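Side-chain contacts in Low molecular weight protein-tyrosine-phosphatase PtpA (Staphylococcus aureus, PDB 3ROF), which removes phosphate from phosphotyrosine residues of proteins and probably acts as a secreted effector that counteracts host defences during infection: residues A25-R28 with Q29-D33; N131-G134 with V135-V139. All coordinates share one frame; numbering follows the deposited sequence.

Contact 1. Residues A25-R28 with Q29-D33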
ATOM      1  N   ALA A  25      -6.590   1.165  -3.064  1.00  4.17           N
ATOM      2  CA  ALA A  25      -7.862   1.682  -3.546  1.00  5.11           C
ATOM      3  C   ALA A  25      -8.240   2.987  -2.827  1.00  4.44           C
ATOM      4  O   ALA A  25      -8.725   3.928  -3.446  1.00  4.96           O
ATOM      5  CB  ALA A  25      -8.935   0.636  -3.354  1.00  6.56           C
ATOM      6  N   ILE A  26      -8.056   3.017  -1.510  1.00  4.57           N
ATOM      7  CA  ILE A  26      -8.378   4.220  -0.747  1.00  4.58           C
ATOM      8  C   ILE A  26      -7.507   5.392  -1.227  1.00  4.45           C
ATOM      9  O   ILE A  26      -7.979   6.488  -1.443  1.00  4.78           O
ATOM     10  CB  ILE A  26      -8.205   3.977   0.771  1.00  4.99           C
ATOM     11  CG1 ILE A  26      -9.233   2.981   1.280  1.00  5.40           C
ATOM     12  CG2 ILE A  26      -8.230   5.308   1.532  1.00  5.69           C
ATOM     13  CD1 ILE A  26      -8.928   2.434   2.643  1.00  6.39           C
ATOM     14  N   MET A  27      -6.199   5.148  -1.351  0.66  4.49           N
ATOM     15  CA  MET A  27      -5.258   6.171  -1.777  0.66  4.64           C
ATOM     16  C   MET A  27      -5.603   6.717  -3.163  0.66  4.65           C
ATOM     17  O   MET A  27      -5.626   7.939  -3.378  0.66  5.12           O
ATOM     18  CB  MET A  27      -3.841   5.578  -1.777  0.66  5.76           C
ATOM     19  CG  MET A  27      -2.725   6.532  -2.148  0.66  6.24           C
ATOM     20  SD  MET A  27      -2.367   7.628  -0.773  0.66  7.77           S
ATOM     21  CE  MET A  27      -0.775   8.276  -1.316  0.66 13.73           C
ATOM     22  N   ARG A  28      -5.900   5.797  -4.100  1.00  4.50           N
ATOM     23  CA  ARG A  28      -6.261   6.245  -5.445  1.00  4.77           C
ATOM     24  C   ARG A  28      -7.490   7.150  -5.416  1.00  4.93           C
ATOM     25  O   ARG A  28      -7.520   8.208  -6.069  1.00  6.03           O
ATOM     26  CB  ARG A  28      -6.511   5.038  -6.350  1.00  5.31           C
ATOM     27  CG  ARG A  28      -6.970   5.431  -7.743  1.00  7.70           C
ATOM     28  CD  ARG A  28      -7.090   4.208  -8.670  1.00  9.08           C
ATOM     29  NE  ARG A  28      -5.770   3.631  -8.890  1.00  8.35           N
ATOM     30  CZ  ARG A  28      -5.355   2.443  -8.460  1.00  7.23           C
ATOM     31  NH1 ARG A  28      -6.190   1.574  -7.934  1.00  7.29           N
ATOM     32  NH2 ARG A  28      -4.082   2.134  -8.586  1.00  9.78           N
ATOM     33  N   GLN A  29      -8.519   6.757  -4.674  1.00  5.53           N
ATOM     34  CA  GLN A  29      -9.714   7.570  -4.616  1.00  5.54           C
ATOM     35  C   GLN A  29      -9.444   8.897  -3.915  1.00  5.40           C
ATOM     36  O   GLN A  29      -9.987   9.923  -4.309  1.00  6.36           O
ATOM     37  CB  GLN A  29     -10.842   6.797  -3.930  1.00  6.80           C
ATOM     38  CG  GLN A  29     -12.140   7.583  -3.923  1.00 10.09           C
ATOM     39  CD  GLN A  29     -12.709   7.781  -5.335  1.00 12.02           C
ATOM     40  OE1 GLN A  29     -12.727   6.876  -6.175  1.00 14.15           O
ATOM     41  NE2 GLN A  29     -13.209   8.986  -5.585  1.00 19.78           N
ATOM     42  N   ARG A  30      -8.622   8.874  -2.861  1.00  5.31           N
ATOM     43  CA  ARG A  30      -8.345  10.080  -2.114  1.00  4.82           C
ATOM     44  C   ARG A  30      -7.621  11.090  -3.019  1.00  4.92           C
ATOM     45  O   ARG A  30      -7.930  12.296  -2.953  1.00  5.81           O
ATOM     46  CB  ARG A  30      -7.526   9.762  -0.851  1.00  5.09           C
ATOM     47  CG  ARG A  30      -7.360  10.987   0.033  1.00  5.31           C
ATOM     48  CD  ARG A  30      -8.703  11.538   0.428  1.00  5.77           C
ATOM     49  NE  ARG A  30      -8.610  12.542   1.476  1.00  6.90           N
ATOM     50  CZ  ARG A  30      -9.690  13.053   2.043  1.00  6.63           C
ATOM     51  NH1 ARG A  30     -10.885  12.726   1.584  1.00  8.19           N
ATOM     52  NH2 ARG A  30      -9.557  13.897   3.052  1.00  7.42           N
ATOM     53  N   LEU A  31      -6.647  10.619  -3.787  1.00  4.99           N
ATOM     54  CA  LEU A  31      -5.949  11.512  -4.685  1.00  5.67           C
ATOM     55  C   LEU A  31      -6.902  12.126  -5.702  1.00  6.25           C
ATOM     56  O   LEU A  31      -6.815  13.311  -6.029  1.00  8.00           O
ATOM     57  CB  LEU A  31      -4.866  10.740  -5.417  1.00  6.15           C
ATOM     58  CG  LEU A  31      -3.689  10.312  -4.550  1.00  4.86           C
ATOM     59  CD1 LEU A  31      -2.879   9.171  -5.147  1.00  5.45           C
ATOM     60  CD2 LEU A  31      -2.770  11.501  -4.222  1.00  6.12           C
ATOM     61  N   LYS A  32      -7.830  11.324  -6.220  1.00  6.78           N
ATOM     62  CA  LYS A  32      -8.834  11.826  -7.137  0.56  8.38           C
ATOM     63  C   LYS A  32      -9.668  12.928  -6.470  1.00  7.32           C
ATOM     64  O   LYS A  32      -9.883  14.011  -7.025  1.00  9.28           O
ATOM     65  CB  LYS A  32      -9.712  10.669  -7.596  0.56  8.67           C
ATOM     66  CG  LYS A  32     -10.726  11.036  -8.617  0.56 12.10           C
ATOM     67  CD  LYS A  32     -11.586   9.841  -9.015  0.56 23.09           C
ATOM     68  CE  LYS A  32     -12.605  10.240 -10.086  0.56 36.01           C
ATOM     69  NZ  LYS A  32     -13.438   9.085 -10.527  0.56 48.57           N
ATOM     70  N   ASP A  33     -10.130  12.654  -5.263  1.00  7.07           N
ATOM     71  CA  ASP A  33     -10.978  13.588  -4.524  1.00  8.70           C
ATOM     72  C   ASP A  33     -10.242  14.883  -4.142  1.00  7.76           C
ATOM     73  O   ASP A  33     -10.886  15.935  -4.005  1.00  9.37           O
ATOM     74  CB  ASP A  33     -11.569  12.924  -3.270  1.00  9.14           C
ATOM     75  CG  ASP A  33     -12.600  11.859  -3.606  1.00  9.60           C
ATOM     76  OD1 ASP A  33     -13.068  11.813  -4.765  1.00 11.93           O
ATOM     77  OD2 ASP A  33     -12.944  11.040  -2.717  1.00 12.08           O
TER
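Met27 and Leu31 meet one turn apart on the inner face of helix 19-33, a local contact within the last turns of the helix that follows strand 7-13. In the conformer of Met27 given here, one of two, the side chains touch through CG of Met27 and CD1 of Leu31, 4.0 Å apart. Leu31 has its CG beside its own backbone N (chi1 -70°), which leans the branch back along the helix until CG lies 3.3 Å from Met27 O. That same oxygen accepts Leu31 N at 2.9 Å, so one carbonyl meets both backbone and side chain of Leu31. Both residues rest on Val41 of strand 39-45. Ile26 packs on Leu63 of helix 57-65 and on Tyr136 and Val139 of helix 132-153; Met27 touches Ile147 farther along the latter. Backbone bonds from Gln29, Arg30 and Lys32 to Ala25, Ile26 and Arg28 keep the turns regular. Gln29 bends at chi2 (66°), and its NE2 gives a hydrogen bond of 2.9 Å to Asp33 OD1, one turn on, reaching the carboxylate from above its plane. Arg28 pairs with Glu24 one turn earlier, Arg30 with Asp144 of helix 132-153. Strand 7-13, helix 19-33 and parallel strand 39-45 form a beta-alpha-beta crossover, of which this is the connecting helix, its Met27 and Leu31 turned to the sheet.

Contact 2. Residues N131-G134 with V135-V139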
ATOM      1  N   ASN A 131     -10.361  -8.462  10.918  1.00  6.56           N
ATOM      2  CA  ASN A 131     -10.661  -7.101  11.337  1.00  7.86           C
ATOM      3  C   ASN A 131     -10.414  -6.104  10.191  1.00  5.98           C
ATOM      4  O   ASN A 131      -9.534  -5.228  10.269  1.00  7.24           O
ATOM      5  CB  ASN A 131      -9.856  -6.733  12.577  1.00 10.51           C
ATOM      6  CG  ASN A 131     -10.275  -5.423  13.153  1.00 15.79           C
ATOM      7  OD1 ASN A 131     -11.296  -4.864  12.770  1.00 12.23           O
ATOM      8  ND2 ASN A 131      -9.476  -4.900  14.071  1.00 21.18           N
ATOM      9  N   PHE A 132     -11.208  -6.217   9.138  1.00  6.14           N
ATOM     10  CA  PHE A 132     -11.028  -5.345   7.996  1.00  5.44           C
ATOM     11  C   PHE A 132     -11.378  -3.910   8.331  1.00  5.77           C
ATOM     12  O   PHE A 132     -10.751  -2.991   7.778  1.00  6.10           O
ATOM     13  CB  PHE A 132     -11.839  -5.898   6.814  1.00  5.77           C
ATOM     14  CG  PHE A 132     -11.234  -7.138   6.256  1.00  5.39           C
ATOM     15  CD1 PHE A 132     -10.292  -7.083   5.246  1.00  5.11           C
ATOM     16  CD2 PHE A 132     -11.568  -8.395   6.766  1.00  6.39           C
ATOM     17  CE1 PHE A 132      -9.707  -8.236   4.751  1.00  6.16           C
ATOM     18  CE2 PHE A 132     -10.973  -9.557   6.250  1.00  6.54           C
ATOM     19  CZ  PHE A 132     -10.016  -9.469   5.260  1.00  6.27           C
ATOM     20  N   GLU A 133     -12.345  -3.697   9.224  1.00  6.44           N
ATOM     21  CA  GLU A 133     -12.674  -2.336   9.640  1.00  7.04           C
ATOM     22  C   GLU A 133     -11.507  -1.656  10.333  1.00  6.87           C
ATOM     23  O   GLU A 133     -11.246  -0.464  10.122  1.00  8.15           O
ATOM     24  CB  GLU A 133     -13.924  -2.318  10.513  1.00 11.38           C
ATOM     25  CG  GLU A 133     -14.378  -0.907  10.792  1.00 25.80           C
ATOM     26  CD  GLU A 133     -15.679  -0.861  11.558  1.00 30.59           C
ATOM     27  OE1 GLU A 133     -16.443  -1.853  11.457  1.00 29.44           O
ATOM     28  OE2 GLU A 133     -15.929   0.151  12.260  1.00 30.27           O
ATOM     29  N   GLY A 134     -10.782  -2.403  11.155  1.00  6.98           N
ATOM     30  CA  GLY A 134      -9.628  -1.844  11.823  1.00  8.08           C
ATOM     31  C   GLY A 134      -8.555  -1.433  10.853  1.00  5.91           C
ATOM     32  O   GLY A 134      -7.888  -0.407  11.012  1.00  7.27           O
ATOM     33  N   VAL A 135      -8.347  -2.231   9.809  1.00  5.90           N
ATOM     34  CA  VAL A 135      -7.375  -1.896   8.768  1.00  5.83           C
ATOM     35  C   VAL A 135      -7.792  -0.626   8.037  1.00  5.70           C
ATOM     36  O   VAL A 135      -6.981   0.277   7.795  1.00  5.46           O
ATOM     37  CB  VAL A 135      -7.172  -3.086   7.809  1.00  6.92           C
ATOM     38  CG1 VAL A 135      -6.307  -2.656   6.631  1.00  6.09           C
ATOM     39  CG2 VAL A 135      -6.569  -4.284   8.554  1.00  7.11           C
ATOM     40  N   TYR A 136      -9.069  -0.560   7.677  1.00  5.59           N
ATOM     41  CA  TYR A 136      -9.625   0.638   7.042  1.00  5.78           C
ATOM     42  C   TYR A 136      -9.344   1.862   7.898  1.00  5.05           C
ATOM     43  O   TYR A 136      -8.863   2.883   7.396  1.00  5.66           O
ATOM     44  CB  TYR A 136     -11.128   0.426   6.837  1.00  6.45           C
ATOM     45  CG  TYR A 136     -11.860   1.607   6.258  1.00  6.66           C
ATOM     46  CD1 TYR A 136     -11.874   1.846   4.899  1.00  7.72           C
ATOM     47  CD2 TYR A 136     -12.542   2.470   7.084  1.00  8.10           C
ATOM     48  CE1 TYR A 136     -12.563   2.936   4.367  1.00  8.96           C
ATOM     49  CE2 TYR A 136     -13.224   3.567   6.587  1.00 10.55           C
ATOM     50  CZ  TYR A 136     -13.241   3.784   5.234  1.00 10.85           C
ATOM     51  OH  TYR A 136     -13.946   4.874   4.752  1.00 14.66           O
ATOM     52  N   ASP A 137      -9.635   1.796   9.196  1.00  5.89           N
ATOM     53  CA  ASP A 137      -9.420   2.927  10.078  1.00  5.74           C
ATOM     54  C   ASP A 137      -7.933   3.311  10.102  1.00  6.69           C
ATOM     55  O   ASP A 137      -7.598   4.495  10.105  1.00  5.87           O
ATOM     56  CB  ASP A 137      -9.902   2.618  11.492  1.00  8.24           C
ATOM     57  CG  ASP A 137     -11.393   2.462  11.604  1.00 11.38           C
ATOM     58  OD1 ASP A 137     -12.141   2.814  10.709  1.00 11.42           O
ATOM     59  OD2 ASP A 137     -11.839   1.971  12.675  1.00 15.80           O
ATOM     60  N   MET A 138      -7.039   2.315  10.098  1.00  5.97           N
ATOM     61  CA  MET A 138      -5.607   2.591  10.085  1.00  6.06           C
ATOM     62  C   MET A 138      -5.193   3.292   8.805  1.00  5.02           C
ATOM     63  O   MET A 138      -4.437   4.286   8.840  1.00  5.38           O
ATOM     64  CB  MET A 138      -4.815   1.299  10.273  1.00  5.71           C
ATOM     65  CG  MET A 138      -4.776   0.889  11.731  1.00  7.38           C
ATOM     66  SD  MET A 138      -4.008  -0.731  11.919  1.00  7.63           S
ATOM     67  CE  MET A 138      -3.649  -0.728  13.687  1.00 12.55           C
ATOM     68  N   VAL A 139      -5.674   2.834   7.648  1.00  4.93           N
ATOM     69  CA  VAL A 139      -5.347   3.535   6.409  1.00  5.80           C
ATOM     70  C   VAL A 139      -5.876   4.967   6.419  1.00  5.48           C
ATOM     71  O   VAL A 139      -5.148   5.899   6.069  1.00  5.56           O
ATOM     72  CB  VAL A 139      -5.927   2.782   5.180  1.00  5.69           C
ATOM     73  CG1 VAL A 139      -5.645   3.582   3.901  1.00  7.04           C
ATOM     74  CG2 VAL A 139      -5.310   1.402   5.068  1.00  6.44           C
TER
HETATM   75  O   HOH W   1     -14.310   2.416  13.594  1.00 23.63           O
HETATM   76  O   HOH W   2     -14.903   2.210  10.077  1.00 26.83           O
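Asn131 caps helix 132-153 and meets Val135 in its first turn: Asn131 O accepts Val135 N at 3.3 Å and lies 3.6 Å from Val135 CG2. As N-cap, it also uses its side chain, OD1 taking Gly134 N at 3.0 Å; the donor stands above the amide plane, 60° out of it. Phe132 O receives Tyr136 N, the next i to i+4 bond of the helix, while its ring turns inward to Ile62 and His56. Glu133 reaches out with CG anti to the backbone N (chi1 -172°), and its OE2 ends 4.5 Å from Asp137 OD2. Two waters bridge these like charges, each donating to both carboxylates: water 1 gives 2.7 Å to Asp137 OD2, whereas the bond of water 2 to Glu133 OE2 is weak. The shared waters probably ease the repulsion. Asp137 CG folds back to 3.3 Å from Glu133 O, which accepts Asp137 N. Gly134, whose N is held by the cap, gives its O to Met138 N, with Met138 CG at 3.4 Å from that oxygen. The inward side of this turn packs Val135 on Met22 and Pro126, and Tyr136 on Met22 of helix 19-33 and Ile62 of helix 57-65, its ring stacked with His66.

How the contacts relate
Contact 1 comes first along the chain, in the C-terminal half of helix 19-33; contact 2 follows about a hundred residues later, at the start of helix 132-153. Their centres are 16 Å apart, yet they touch: Ile26 CD1 lies 3.7 Å from Val139 CG1 and 3.8 Å from Tyr136 CD1. Contact 2 is nearer Arg19, probably catalytic: the side chain of Val135 is about 4 Å from that of Arg19, and the side chain of Phe132 about 7 Å from that of Asp125, the probable proton donor. The start of helix 132-153 thus probably borders the active site, while contact 1 is packing between the four-stranded parallel sheet and helix 132-153.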